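Local atomic coordinates of CELL division inhibitor (Pyrococcus furiosus, PDB entry 1G3Q), a protein that binds ADP and magnesium and probably hydrolyses ATP, as a MinD-type P-loop ATPase thought to act as an inhibitor of cell division. Residues R32-V37 with F114-C119. Sequence-based numbering, arbitrary orientation.
Sequences RKVLAV and FILIDC
Arg32 meets Phe114 just before the strands pair: its CB lies at the edge of the Phe114 ring, near the ring plane and 4.0 Å from CD2 of Phe114. The chain then bends at chi2 and carries the guanidinium off to a salt bridge with Glu234, its plane turned 78° from that of the ring. Lys33 contributes its backbone O, which accepts the Phe114 N-H at 3.2 Å, while its ammonium group turns to Lys111 O.

From Val34 onward two parallel strands run in register, Val34 to Val37 beside Phe114 to Ile117. The CA-H of Val34 points to Phe114 O at 3.3 Å, and its CG1 lies 4.2 Å from CD1 of Leu116. Leu35 is gripped on both sides of its backbone: its N binds Phe114 O and its O takes Leu116 N, both at 2.9 Å. Ala36 shares a face with Val34, Phe114 and Leu116, where Ser24 of helix 16-29 packs on Ala36 and Leu116. Val37 has CG1 anti to the backbone N (chi1 180°); CG2 lies beside that N and reaches diagonally to Ile115 CG2 at 3.6 Å. Ile105 of helix 101-106 covers Val37, Ile115 and Ile117.

Val37 closes the pairing with two bonds of 2.8 Å, from its N to Leu116 O at a nearly straight 174° and from Asp118 N to its O. Five backbone bonds thus join the strands, with apolar side chains on both faces, while Val34 and Ala36 turn their backbone bonds to strand 81-84. The last bond fixes the backbone of Asp118, whose OD2 is hydrogen-bonded to the magnesium-binding Thr17. Its side chain lies about 4 Å from both the bound magnesium ion and ADP and binds magnesium in another structure of this protein, consistent with the aspartate ending a Walker B strand.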
loop_
_atom_site.group_PDB
_atom_site.type_symbol
_atom_site.label_atom_id
_atom_site.label_comp_id
_atom_site.label_asym_id
_atom_site.label_seq_id
_atom_site.Cartn_x
_atom_site.Cartn_y
_atom_site.Cartn_z
ATOM N N ARG A 32 0.069 16.812 -0.440
ATOM C CA ARG A 32 -0.534 16.137 0.706
ATOM C C ARG A 32 0.545 15.496 1.578
ATOM O O ARG A 32 1.513 14.939 1.058
ATOM C CB ARG A 32 -1.513 15.056 0.233
ATOM C CG ARG A 32 -2.471 15.515 -0.860
ATOM C CD ARG A 32 -3.336 16.689 -0.412
ATOM N NE ARG A 32 -4.091 17.255 -1.528
ATOM C CZ ARG A 32 -4.996 18.222 -1.411
ATOM N NH1 ARG A 32 -5.630 18.675 -2.487
ATOM N NH2 ARG A 32 -5.278 18.733 -0.218
ATOM N N LYS A 33 0.379 15.575 2.895
ATOM C CA LYS A 33 1.346 14.989 3.822
ATOM C C LYS A 33 1.010 13.511 3.975
ATOM O O LYS A 33 -0.061 13.155 4.473
ATOM C CB LYS A 33 1.285 15.695 5.178
ATOM C CG LYS A 33 2.386 15.276 6.144
ATOM C CD LYS A 33 2.296 16.046 7.455
ATOM C CE LYS A 33 3.319 15.553 8.465
ATOM N NZ LYS A 33 3.157 16.223 9.792
ATOM N N VAL A 34 1.937 12.657 3.557
ATOM C CA VAL A 34 1.724 11.213 3.582
ATOM C C VAL A 34 2.646 10.396 4.484
ATOM O O VAL A 34 3.832 10.692 4.618
ATOM C CB VAL A 34 1.875 10.631 2.160
ATOM C CG1 VAL A 34 1.522 9.155 2.155
ATOM C CG2 VAL A 34 1.010 11.409 1.175
ATOM N N LEU A 35 2.080 9.360 5.097
ATOM C CA LEU A 35 2.850 8.435 5.922
ATOM C C LEU A 35 2.659 7.065 5.282
ATOM O O LEU A 35 1.542 6.539 5.242
ATOM C CB LEU A 35 2.347 8.375 7.368
ATOM C CG LEU A 35 3.100 7.305 8.181
ATOM C CD1 LEU A 35 4.577 7.693 8.300
ATOM C CD2 LEU A 35 2.483 7.141 9.562
ATOM N N ALA A 36 3.740 6.505 4.752
ATOM C CA ALA A 36 3.685 5.185 4.136
ATOM C C ALA A 36 4.051 4.199 5.241
ATOM O O ALA A 36 5.147 4.256 5.793
ATOM C CB ALA A 36 4.686 5.099 2.985
ATOM N N VAL A 37 3.126 3.301 5.565
ATOM C CA VAL A 37 3.341 2.332 6.631
ATOM C C VAL A 37 3.592 0.918 6.106
ATOM O O VAL A 37 2.821 0.400 5.302
ATOM C CB VAL A 37 2.117 2.295 7.579
ATOM C CG1 VAL A 37 2.336 1.277 8.688
ATOM C CG2 VAL A 37 1.876 3.685 8.173
ATOM N N PHE A 114 -2.776 11.561 4.643
ATOM C CA PHE A 114 -2.952 10.191 4.183
ATOM C C PHE A 114 -1.973 9.259 4.880
ATOM O O PHE A 114 -0.792 9.580 5.033
ATOM C CB PHE A 114 -2.700 10.091 2.676
ATOM C CG PHE A 114 -3.807 10.641 1.830
ATOM C CD1 PHE A 114 -4.915 9.856 1.515
ATOM C CD2 PHE A 114 -3.745 11.942 1.343
ATOM C CE1 PHE A 114 -5.947 10.361 0.723
ATOM C CE2 PHE A 114 -4.770 12.457 0.552
ATOM C CZ PHE A 114 -5.874 11.663 0.242
ATOM N N ILE A 115 -2.475 8.113 5.320
ATOM C CA ILE A 115 -1.631 7.098 5.929
ATOM C C ILE A 115 -1.932 5.883 5.070
ATOM O O ILE A 115 -3.042 5.347 5.098
ATOM C CB ILE A 115 -1.997 6.824 7.405
ATOM C CG1 ILE A 115 -1.741 8.081 8.243
ATOM C CG2 ILE A 115 -1.164 5.657 7.939
ATOM C CD1 ILE A 115 -2.000 7.915 9.731
ATOM N N LEU A 116 -0.959 5.467 4.270
ATOM C CA LEU A 116 -1.166 4.327 3.389
ATOM C C LEU A 116 -0.476 3.104 3.980
ATOM O O LEU A 116 0.742 3.096 4.157
ATOM C CB LEU A 116 -0.619 4.647 1.997
ATOM C CG LEU A 116 -1.096 5.993 1.426
ATOM C CD1 LEU A 116 -0.506 6.206 0.033
ATOM C CD2 LEU A 116 -2.627 6.016 1.360
ATOM N N ILE A 117 -1.261 2.075 4.287
ATOM C CA ILE A 117 -0.720 0.864 4.890
ATOM C C ILE A 117 -0.475 -0.255 3.885
ATOM O O ILE A 117 -1.411 -0.791 3.292
ATOM C CB ILE A 117 -1.661 0.306 5.982
ATOM C CG1 ILE A 117 -2.107 1.424 6.929
ATOM C CG2 ILE A 117 -0.941 -0.786 6.766
ATOM C CD1 ILE A 117 -3.287 1.032 7.824
ATOM N N ASP A 118 0.794 -0.600 3.702
ATOM C CA ASP A 118 1.191 -1.678 2.806
ATOM C C ASP A 118 0.900 -2.946 3.607
ATOM O O ASP A 118 1.558 -3.215 4.609
ATOM C CB ASP A 118 2.688 -1.568 2.504
ATOM C CG ASP A 118 3.163 -2.587 1.485
ATOM O OD1 ASP A 118 2.335 -3.380 0.978
ATOM O OD2 ASP A 118 4.380 -2.586 1.192
ATOM N N CYS A 119 -0.089 -3.718 3.172
ATOM C CA CYS A 119 -0.464 -4.930 3.896
ATOM C C CYS A 119 -0.024 -6.234 3.259
ATOM O O CYS A 119 0.167 -6.322 2.047
ATOM C CB CYS A 119 -1.990 -5.004 4.057
ATOM S SG CYS A 119 -2.775 -3.586 4.836
#